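Local coordinates for protein 6-phospho-beta-glucosidase (Thermotoga maritima, PDB 1UP7) that hydrolyses cellobiose 6'-phosphate to glucose 6-phosphate and glucose, using bound NAD(+) and a manganese ion as cofactors, at residues A[112-117]-A[141-146]; A[147-152]-A[370-375]. All coordinates share one frame; numbering follows the deposited sequence.

Contact 1: A[112-117]-A[141-146]. With NAD (nicotinamide-adenine-dinucleotide), chain I.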
ATOM      1  N   PHE A 112     -18.964  23.074  -3.703  1.00 17.58           N
ATOM      2  CA  PHE A 112     -19.639  22.258  -2.704  1.00 17.13           C
ATOM      3  C   PHE A 112     -21.163  22.285  -2.929  1.00 17.77           C
ATOM      4  O   PHE A 112     -21.820  21.231  -2.934  1.00 17.74           O
ATOM      5  CB  PHE A 112     -19.290  22.789  -1.319  1.00 16.81           C
ATOM      6  CG  PHE A 112     -20.108  22.206  -0.186  1.00 16.65           C
ATOM      7  CD1 PHE A 112     -19.761  20.977   0.393  1.00 11.48           C
ATOM      8  CD2 PHE A 112     -21.179  22.936   0.356  1.00 15.17           C
ATOM      9  CE1 PHE A 112     -20.476  20.482   1.457  1.00 12.58           C
ATOM     10  CE2 PHE A 112     -21.910  22.435   1.428  1.00 14.95           C
ATOM     11  CZ  PHE A 112     -21.564  21.209   1.985  1.00 14.41           C
ATOM     12  N   SER A 113     -21.728  23.472  -3.167  1.00 17.57           N
ATOM     13  CA  SER A 113     -23.167  23.545  -3.362  1.00 17.65           C
ATOM     14  C   SER A 113     -23.534  23.015  -4.740  1.00 17.53           C
ATOM     15  O   SER A 113     -24.541  22.342  -4.889  1.00 17.40           O
ATOM     16  CB  SER A 113     -23.714  24.970  -3.146  1.00 18.27           C
ATOM     17  OG  SER A 113     -22.870  25.931  -3.759  1.00 19.32           O
ATOM     18  N   ALA A 114     -22.699  23.286  -5.741  1.00 17.88           N
ATOM     19  CA  ALA A 114     -22.857  22.675  -7.049  1.00 17.48           C
ATOM     20  C   ALA A 114     -22.846  21.131  -6.975  1.00 17.91           C
ATOM     21  O   ALA A 114     -23.658  20.472  -7.639  1.00 18.10           O
ATOM     22  CB  ALA A 114     -21.815  23.223  -8.045  1.00 15.71           C
ATOM     23  N   ALA A 115     -21.965  20.548  -6.162  1.00 17.91           N
ATOM     24  CA  ALA A 115     -21.896  19.087  -6.079  1.00 18.66           C
ATOM     25  C   ALA A 115     -23.187  18.540  -5.462  1.00 19.10           C
ATOM     26  O   ALA A 115     -23.749  17.512  -5.917  1.00 19.52           O
ATOM     27  CB  ALA A 115     -20.657  18.607  -5.263  1.00 17.70           C
ATOM     28  N   LEU A 116     -23.643  19.197  -4.404  1.00 19.06           N
ATOM     29  CA  LEU A 116     -24.868  18.749  -3.727  1.00 19.37           C
ATOM     30  C   LEU A 116     -26.072  18.774  -4.650  1.00 19.59           C
ATOM     31  O   LEU A 116     -26.955  17.935  -4.508  1.00 20.13           O
ATOM     32  CB  LEU A 116     -25.198  19.597  -2.489  1.00 18.20           C
ATOM     33  CG  LEU A 116     -24.292  19.443  -1.268  1.00 18.55           C
ATOM     34  CD1 LEU A 116     -24.763  20.403  -0.181  1.00 18.42           C
ATOM     35  CD2 LEU A 116     -24.202  17.978  -0.763  1.00 16.82           C
ATOM     36  N   ARG A 117     -26.140  19.756  -5.554  1.00 19.47           N
ATOM     37  CA  ARG A 117     -27.212  19.795  -6.547  1.00 19.08           C
ATOM     38  C   ARG A 117     -27.029  18.689  -7.577  1.00 19.65           C
ATOM     39  O   ARG A 117     -28.021  18.143  -8.074  1.00 20.14           O
ATOM     40  CB  ARG A 117     -27.260  21.137  -7.277  1.00 18.83           C
ATOM     41  CG  ARG A 117     -28.095  22.228  -6.624  1.00 18.15           C
ATOM     42  CD  ARG A 117     -28.563  23.383  -7.555  1.00 16.89           C
ATOM     43  NE  ARG A 117     -27.479  23.812  -8.422  1.00 18.06           N
ATOM     44  CZ  ARG A 117     -26.465  24.567  -8.009  1.00 18.21           C
ATOM     45  NH1 ARG A 117     -26.451  25.011  -6.747  1.00 14.44           N
ATOM     46  NH2 ARG A 117     -25.485  24.889  -8.862  1.00 15.97           N
ATOM     47  N   THR A 141     -20.417  17.854 -16.782  1.00 18.89           N
ATOM     48  CA  THR A 141     -21.118  18.525 -15.692  1.00 18.39           C
ATOM     49  C   THR A 141     -20.204  18.786 -14.511  1.00 18.79           C
ATOM     50  O   THR A 141     -19.560  17.869 -13.999  1.00 18.48           O
ATOM     51  CB  THR A 141     -22.295  17.663 -15.235  1.00 19.53           C
ATOM     52  OG1 THR A 141     -23.261  17.630 -16.288  1.00 19.84           O
ATOM     53  CG2 THR A 141     -23.044  18.313 -14.008  1.00 17.23           C
ATOM     54  N   ASN A 142     -20.137  20.047 -14.086  1.00 19.34           N
ATOM     55  CA  ASN A 142     -19.267  20.394 -12.977  1.00 19.68           C
ATOM     56  C   ASN A 142     -19.940  20.276 -11.625  1.00 19.28           C
ATOM     57  O   ASN A 142     -21.150  20.406 -11.548  1.00 18.94           O
ATOM     58  CB  ASN A 142     -18.585  21.730 -13.206  1.00 20.40           C
ATOM     59  CG  ASN A 142     -17.281  21.572 -13.989  1.00 21.92           C
ATOM     60  OD1 ASN A 142     -16.449  20.667 -13.695  1.00 22.32           O
ATOM     61  ND2 ASN A 142     -17.105  22.416 -15.000  1.00 20.93           N
ATOM     62  N   PRO A 143     -19.170  19.976 -10.571  1.00 19.36           N
ATOM     63  CA  PRO A 143     -17.722  19.763 -10.668  1.00 18.86           C
ATOM     64  C   PRO A 143     -17.413  18.349 -11.130  1.00 18.71           C
ATOM     65  O   PRO A 143     -17.781  17.359 -10.493  1.00 18.28           O
ATOM     66  CB  PRO A 143     -17.230  20.004  -9.234  1.00 17.94           C
ATOM     67  CG  PRO A 143     -18.341  19.643  -8.377  1.00 19.24           C
ATOM     68  CD  PRO A 143     -19.645  19.807  -9.179  1.00 19.81           C
ATOM     69  N   SER A 144     -16.712  18.283 -12.249  1.00 18.68           N
ATOM     70  CA  SER A 144     -16.577  17.041 -12.993  1.00 18.41           C
ATOM     71  C   SER A 144     -15.756  15.967 -12.279  1.00 18.34           C
ATOM     72  O   SER A 144     -16.159  14.807 -12.319  1.00 18.53           O
ATOM     73  CB  SER A 144     -16.034  17.343 -14.407  1.00 17.88           C
ATOM     74  OG  SER A 144     -15.926  16.163 -15.167  1.00 17.43           O
ATOM     75  N   GLY A 145     -14.606  16.345 -11.685  1.00 17.96           N
ATOM     76  CA  GLY A 145     -13.731  15.405 -11.007  1.00 17.50           C
ATOM     77  C   GLY A 145     -14.398  14.851  -9.750  1.00 17.91           C
ATOM     78  O   GLY A 145     -14.259  13.654  -9.433  1.00 17.70           O
ATOM     79  N   HIS A 146     -15.119  15.723  -9.047  1.00 17.07           N
ATOM     80  CA  HIS A 146     -15.811  15.357  -7.819  1.00 17.66           C
ATOM     81  C   HIS A 146     -16.961  14.371  -8.103  1.00 17.71           C
ATOM     82  O   HIS A 146     -17.178  13.397  -7.369  1.00 17.61           O
ATOM     83  CB  HIS A 146     -16.337  16.607  -7.119  1.00 17.18           C
ATOM     84  CG  HIS A 146     -16.775  16.388  -5.702  1.00 17.44           C
ATOM     85  ND1 HIS A 146     -17.133  17.434  -4.878  1.00 15.63           N
ATOM     86  CD2 HIS A 146     -16.927  15.253  -4.964  1.00 16.14           C
ATOM     87  CE1 HIS A 146     -17.498  16.957  -3.697  1.00 14.71           C
ATOM     88  NE2 HIS A 146     -17.371  15.641  -3.718  1.00 15.43           N
TER
HETATM   89  PA  NAD I1416     -26.156  25.461 -19.212  1.00 39.58           P
HETATM   90  O1A NAD I1416     -26.756  26.301 -18.157  1.00 39.58           O
HETATM   91  O2A NAD I1416     -26.367  25.958 -20.659  1.00 42.49           O
HETATM   92  O5B NAD I1416     -26.836  24.005 -19.005  1.00 36.88           O
HETATM   93  C5B NAD I1416     -26.869  23.093 -20.071  1.00 31.06           C
HETATM   94  C4B NAD I1416     -28.274  22.531 -20.241  1.00 27.54           C
HETATM   95  O4B NAD I1416     -28.583  21.628 -19.181  1.00 29.02           O
HETATM   96  C3B NAD I1416     -29.390  23.568 -20.258  1.00 26.05           C
HETATM   97  O3B NAD I1416     -30.017  23.512 -21.530  1.00 21.96           O
HETATM   98  C2B NAD I1416     -30.347  23.130 -19.147  1.00 25.76           C
HETATM   99  O2B NAD I1416     -31.702  23.288 -19.512  1.00 23.91           O
HETATM  100  C1B NAD I1416     -30.007  21.654 -19.046  1.00 26.16           C
HETATM  101  N9A NAD I1416     -30.366  21.015 -17.783  1.00 26.81           N
HETATM  102  C8A NAD I1416     -30.373  21.527 -16.499  1.00 24.99           C
HETATM  103  N7A NAD I1416     -30.743  20.516 -15.683  1.00 27.63           N
HETATM  104  C5A NAD I1416     -30.916  19.383 -16.389  1.00 25.50           C
HETATM  105  C6A NAD I1416     -31.301  18.090 -16.059  1.00 27.10           C
HETATM  106  N6A NAD I1416     -31.572  17.739 -14.806  1.00 24.93           N
HETATM  107  N1A NAD I1416     -31.413  17.139 -17.066  1.00 26.83           N
HETATM  108  C2A NAD I1416     -31.163  17.480 -18.385  1.00 25.65           C
HETATM  109  N3A NAD I1416     -30.812  18.770 -18.701  1.00 25.38           N
HETATM  110  C4A NAD I1416     -30.696  19.694 -17.720  1.00 26.29           C
HETATM  111  O3  NAD I1416     -24.588  25.374 -18.860  1.00 39.74           O
HETATM  112  PN  NAD I1416     -23.362  25.010 -19.824  1.00 36.98           P
HETATM  113  O1N NAD I1416     -22.506  26.221 -19.762  1.00 41.41           O
HETATM  114  O2N NAD I1416     -23.762  24.466 -21.103  1.00 39.33           O
HETATM  115  O5D NAD I1416     -22.641  23.786 -19.088  1.00 39.15           O
HETATM  116  C5D NAD I1416     -23.309  22.647 -18.577  1.00 36.12           C
HETATM  117  C4D NAD I1416     -22.368  21.955 -17.578  1.00 37.30           C
HETATM  118  O4D NAD I1416     -21.150  21.515 -18.177  1.00 36.78           O
HETATM  119  C3D NAD I1416     -21.950  22.883 -16.447  1.00 35.07           C
HETATM  120  O3D NAD I1416     -21.976  22.101 -15.291  1.00 35.30           O
HETATM  121  C2D NAD I1416     -20.525  23.302 -16.791  1.00 35.83           C
HETATM  122  O2D NAD I1416     -19.704  23.616 -15.678  1.00 33.84           O
HETATM  123  C1D NAD I1416     -19.997  22.155 -17.622  1.00 37.91           C
HETATM  124  N1N NAD I1416     -19.287  22.665 -18.798  1.00 43.50           N
HETATM  125  C2N NAD I1416     -19.711  22.150 -20.002  1.00 44.47           C
HETATM  126  C3N NAD I1416     -19.136  22.535 -21.188  1.00 47.55           C
HETATM  127  C7N NAD I1416     -19.665  21.943 -22.474  1.00 50.35           C
HETATM  128  O7N NAD I1416     -18.817  21.475 -23.505  1.00 51.89           O
HETATM  129  N7N NAD I1416     -20.996  21.854 -22.622  1.00 52.29           N
HETATM  130  C4N NAD I1416     -18.102  23.473 -21.128  1.00 49.80           C
HETATM  131  C5N NAD I1416     -17.648  24.007 -19.905  1.00 47.38           C
HETATM  132  C6N NAD I1416     -18.262  23.586 -18.725  1.00 46.00           C
HETATM  133  O   HOH W   1     -23.612  20.953 -10.499  1.00 27.76           O
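Where the loop after strand 136-139 of the Rossmann-type domain runs into helix 144-155, Pro143 of the loop and His146 of the helix pack against Ala114 and Ala115 of helix 109-131. The pyrrolidine ring lies over the backbone between the two alanines: Pro143 CD comes 3.9 Å from Ala115 N, and Pro143 CG meets the methyl of Ala115, CB, at 4.0 Å. In the first turn of its helix, His146 approaches the same methyl obliquely, its ND1 3.7 Å from Ala115 CB. The imidazole gets there because CG is anti to the backbone N (chi1 -166°); its other nitrogen, NE2, is hydrogen-bonded to the carbonyl of Glu368. With the methyls of Ala114 and Ala115 on this face, the proline ring lies close to the main chain, while polar linkage is left to a water that donates to Ala114 O and, at 2.7 Å, to Asn142 O.

The peptide before Pro143 is cis, and Pro143 itself is the N-cap residue of helix 144-155. Asn142, just ahead of it, forms an Asx turn in which Ser144 N donates to OD1 in the carbonyl plane, on a lone pair, at 2.8 Å. This bond holds the amide so that ND2 faces the NAD ribose and donates to O2D at 2.9 Å (150°), while the backbone N of Asn142 reaches O3D of the same ribose at 3.0 Å and nearly straight (173°). Both hydroxyl oxygens of the nicotinamide ribose are therefore gripped by one residue at the C-terminal ends of the parallel strands, the usual place for a dinucleotide in a Rossmann fold. Asn142 ND2 is also hydrogen-bonded to O3 of the bound glucose 6-phosphate, bringing cofactor and sugar together on a single amide.

Contact 2: A[147-152]-A[370-375]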
ATOM      1  N   ILE A 147     -17.673  14.617  -9.193  1.00 17.72           N
ATOM      2  CA  ILE A 147     -18.751  13.748  -9.613  1.00 16.96           C
ATOM      3  C   ILE A 147     -18.193  12.409 -10.038  1.00 17.18           C
ATOM      4  O   ILE A 147     -18.766  11.382  -9.742  1.00 17.21           O
ATOM      5  CB  ILE A 147     -19.624  14.454 -10.709  1.00 17.42           C
ATOM      6  CG1 ILE A 147     -20.405  15.599 -10.062  1.00 15.61           C
ATOM      7  CG2 ILE A 147     -20.644  13.448 -11.377  1.00 15.61           C
ATOM      8  CD1 ILE A 147     -20.941  16.615 -11.028  1.00 15.80           C
ATOM      9  N   THR A 148     -17.028  12.406 -10.678  1.00 17.65           N
ATOM     10  CA  THR A 148     -16.398  11.133 -11.033  1.00 17.10           C
ATOM     11  C   THR A 148     -15.999  10.356  -9.804  1.00 17.55           C
ATOM     12  O   THR A 148     -16.210   9.149  -9.769  1.00 17.64           O
ATOM     13  CB  THR A 148     -15.159  11.359 -11.937  1.00 17.90           C
ATOM     14  OG1 THR A 148     -15.546  12.147 -13.052  1.00 15.34           O
ATOM     15  CG2 THR A 148     -14.700  10.091 -12.563  1.00 14.12           C
ATOM     16  N   GLU A 149     -15.419  11.030  -8.797  1.00 17.63           N
ATOM     17  CA  GLU A 149     -15.097  10.374  -7.527  1.00 17.83           C
ATOM     18  C   GLU A 149     -16.359   9.697  -6.996  1.00 18.00           C
ATOM     19  O   GLU A 149     -16.344   8.552  -6.573  1.00 17.82           O
ATOM     20  CB  GLU A 149     -14.590  11.373  -6.487  1.00 17.06           C
ATOM     21  CG  GLU A 149     -14.369  10.806  -5.074  1.00 17.81           C
ATOM     22  CD  GLU A 149     -13.252   9.764  -4.982  1.00 18.71           C
ATOM     23  OE1 GLU A 149     -12.236   9.885  -5.691  1.00 17.59           O
ATOM     24  OE2 GLU A 149     -13.382   8.818  -4.185  1.00 19.56           O
ATOM     25  N   PHE A 150     -17.458  10.434  -7.030  1.00 17.83           N
ATOM     26  CA  PHE A 150     -18.720   9.944  -6.523  1.00 17.88           C
ATOM     27  C   PHE A 150     -19.244   8.726  -7.310  1.00 18.30           C
ATOM     28  O   PHE A 150     -19.590   7.693  -6.698  1.00 18.16           O
ATOM     29  CB  PHE A 150     -19.723  11.091  -6.523  1.00 17.95           C
ATOM     30  CG  PHE A 150     -21.139  10.692  -6.220  1.00 16.69           C
ATOM     31  CD1 PHE A 150     -21.491  10.200  -4.963  1.00 17.38           C
ATOM     32  CD2 PHE A 150     -22.135  10.872  -7.185  1.00 14.69           C
ATOM     33  CE1 PHE A 150     -22.836   9.877  -4.659  1.00 17.46           C
ATOM     34  CE2 PHE A 150     -23.453  10.555  -6.912  1.00 15.19           C
ATOM     35  CZ  PHE A 150     -23.819  10.065  -5.639  1.00 16.11           C
ATOM     36  N   VAL A 151     -19.278   8.827  -8.639  1.00 17.93           N
ATOM     37  CA  VAL A 151     -19.760   7.728  -9.454  1.00 18.01           C
ATOM     38  C   VAL A 151     -18.853   6.488  -9.429  1.00 18.70           C
ATOM     39  O   VAL A 151     -19.354   5.358  -9.282  1.00 19.08           O
ATOM     40  CB  VAL A 151     -20.015   8.119 -10.910  1.00 18.41           C
ATOM     41  CG1 VAL A 151     -20.499   6.871 -11.710  1.00 16.90           C
ATOM     42  CG2 VAL A 151     -21.028   9.275 -10.999  1.00 17.26           C
ATOM     43  N   ARG A 152     -17.548   6.679  -9.557  1.00 18.33           N
ATOM     44  CA  ARG A 152     -16.619   5.536  -9.555  1.00 18.61           C
ATOM     45  C   ARG A 152     -16.538   4.823  -8.210  1.00 18.70           C
ATOM     46  O   ARG A 152     -16.528   3.591  -8.161  1.00 18.63           O
ATOM     47  CB  ARG A 152     -15.211   5.979  -9.955  1.00 17.42           C
ATOM     48  CG  ARG A 152     -15.110   6.396 -11.398  1.00 18.15           C
ATOM     49  CD  ARG A 152     -15.467   5.313 -12.399  1.00 17.47           C
ATOM     50  NE  ARG A 152     -14.755   4.065 -12.138  1.00 19.16           N
ATOM     51  CZ  ARG A 152     -13.541   3.769 -12.605  1.00 19.96           C
ATOM     52  NH1 ARG A 152     -12.854   4.621 -13.350  1.00 16.36           N
ATOM     53  NH2 ARG A 152     -13.005   2.608 -12.309  1.00 20.59           N
ATOM     54  N   LEU A 370     -15.776  13.660   2.145  1.00 18.81           N
ATOM     55  CA  LEU A 370     -16.612  14.127   3.244  1.00 18.65           C
ATOM     56  C   LEU A 370     -17.921  14.714   2.684  1.00 19.06           C
ATOM     57  O   LEU A 370     -19.000  14.534   3.273  1.00 19.18           O
ATOM     58  CB  LEU A 370     -15.892  15.192   4.086  1.00 18.67           C
ATOM     59  CG  LEU A 370     -14.827  14.686   5.080  1.00 19.04           C
ATOM     60  CD1 LEU A 370     -13.990  15.859   5.615  1.00 12.95           C
ATOM     61  CD2 LEU A 370     -15.465  13.849   6.226  1.00 12.96           C
ATOM     62  N   THR A 371     -17.828  15.422   1.561  1.00 18.38           N
ATOM     63  CA  THR A 371     -19.021  15.956   0.938  1.00 18.12           C
ATOM     64  C   THR A 371     -19.966  14.829   0.474  1.00 18.59           C
ATOM     65  O   THR A 371     -21.177  14.884   0.718  1.00 18.43           O
ATOM     66  CB  THR A 371     -18.640  16.901  -0.211  1.00 17.82           C
ATOM     67  OG1 THR A 371     -17.915  18.031   0.322  1.00 17.11           O
ATOM     68  CG2 THR A 371     -19.885  17.519  -0.820  1.00 14.61           C
ATOM     69  N   ILE A 372     -19.400  13.814  -0.171  1.00 18.40           N
ATOM     70  CA  ILE A 372     -20.174  12.680  -0.661  1.00 18.76           C
ATOM     71  C   ILE A 372     -20.829  11.947   0.517  1.00 19.51           C
ATOM     72  O   ILE A 372     -21.996  11.564   0.453  1.00 19.95           O
ATOM     73  CB  ILE A 372     -19.275  11.727  -1.465  1.00 18.51           C
ATOM     74  CG1 ILE A 372     -18.980  12.328  -2.863  1.00 16.68           C
ATOM     75  CG2 ILE A 372     -19.897  10.397  -1.536  1.00 16.30           C
ATOM     76  CD1 ILE A 372     -17.668  11.824  -3.490  1.00 14.37           C
ATOM     77  N   GLU A 373     -20.087  11.803   1.606  1.00 19.95           N
ATOM     78  CA  GLU A 373     -20.592  11.121   2.791  1.00 20.80           C
ATOM     79  C   GLU A 373     -21.776  11.907   3.399  1.00 20.47           C
ATOM     80  O   GLU A 373     -22.807  11.326   3.756  1.00 20.14           O
ATOM     81  CB  GLU A 373     -19.458  10.878   3.810  1.00 21.19           C
ATOM     82  CG  GLU A 373     -18.655   9.605   3.507  1.00 24.85           C
ATOM     83  CD  GLU A 373     -17.194   9.642   4.004  1.00 31.55           C
ATOM     84  OE1 GLU A 373     -16.848  10.453   4.927  1.00 31.01           O
ATOM     85  OE2 GLU A 373     -16.376   8.839   3.446  1.00 34.94           O
ATOM     86  N   ALA A 374     -21.640  13.229   3.462  1.00 19.87           N
ATOM     87  CA  ALA A 374     -22.717  14.075   3.969  1.00 19.45           C
ATOM     88  C   ALA A 374     -23.968  13.896   3.107  1.00 19.76           C
ATOM     89  O   ALA A 374     -25.073  13.798   3.632  1.00 19.65           O
ATOM     90  CB  ALA A 374     -22.307  15.541   3.980  1.00 18.42           C
ATOM     91  N   TYR A 375     -23.779  13.832   1.790  1.00 19.71           N
ATOM     92  CA  TYR A 375     -24.906  13.718   0.901  1.00 19.44           C
ATOM     93  C   TYR A 375     -25.564  12.344   1.042  1.00 19.55           C
ATOM     94  O   TYR A 375     -26.780  12.277   1.156  1.00 19.58           O
ATOM     95  CB  TYR A 375     -24.536  14.074  -0.540  1.00 18.80           C
ATOM     96  CG  TYR A 375     -25.547  13.524  -1.451  1.00 17.76           C
ATOM     97  CD1 TYR A 375     -26.728  14.201  -1.667  1.00 19.01           C
ATOM     98  CD2 TYR A 375     -25.369  12.276  -2.047  1.00 17.42           C
ATOM     99  CE1 TYR A 375     -27.711  13.663  -2.472  1.00 19.11           C
ATOM    100  CE2 TYR A 375     -26.344  11.732  -2.849  1.00 16.99           C
ATOM    101  CZ  TYR A 375     -27.501  12.435  -3.051  1.00 18.78           C
ATOM    102  OH  TYR A 375     -28.478  11.939  -3.836  1.00 22.87           O
TER
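Helices 147-152 and 370-375 cross at -58° with their axes 10.6 Å apart at closest approach, and Phe150 and Ile372 have the nearest CA atoms, 6.6 Å from each other. Ile372 is the residue that reaches into the interface, with three of its carbons against Phe150. Its CD1 lies against the root of that side chain, 3.7 Å from Phe150 CB and as near to CA, while its CG2 sits at the edge of the phenyl ring, close to the ring plane, 3.8 Å from Phe150 CD1. The isoleucine spans backbone and ring because its two branches diverge: CG2 is anti to the backbone N, and CG1 is beside that nitrogen (chi1 -76°), carrying CD1 on toward the other helix.

One residue before Phe150, the aliphatic part of Glu149 crosses Ile372 at about a right angle, with Glu149 CG 3.8 Å from Ile372 CD1. The bend at chi2 (66°) turns its carboxylate aside from this apolar contact. There the buried charge is answered by salt bridges to Lys365 and Arg369, on the same helix as Ile372, and by hydrogen bonds from Asn153 and the backbone of Val333. At the far end of the phenyl ring, Phe150 CZ meets Tyr375 CE2 at 4.1 Å, an oblique approach of two side chains that lie roughly perpendicular. Phe119 of helix 109-131 joins both rings, stacked with Phe150 and edge-to-face with Tyr375, whose hydroxyl is hydrogen-bonded to Glu123. The result is a buried helix-helix interface between the Rossmann-type domain and the C-terminal domain of a family 4 glycosidase, apolar at its centre and bordered by an ionic cluster around Glu149.

The two contacts are centred about 9 Å apart and follow one another along the chain. Helix 144-155 serves both: its first turn belongs to contact 1, just after the loop residue that binds cofactor and sugar, and its next turns to contact 2. The first pairing stays within the N-terminal Rossmann-type domain, whereas the second pairs across 217 intervening residues with helix 355-376 of the C-terminal domain. They also touch directly, His146 CE1 lying 3.7 Å from Thr371 CB and Phe112 CD1 3.5 Å from Thr371 OG1. Helices 109-131, 144-155 and 355-376 thus pack against one another at these points, and residues next to the NAD-binding loop adjoin the interface between the two domains.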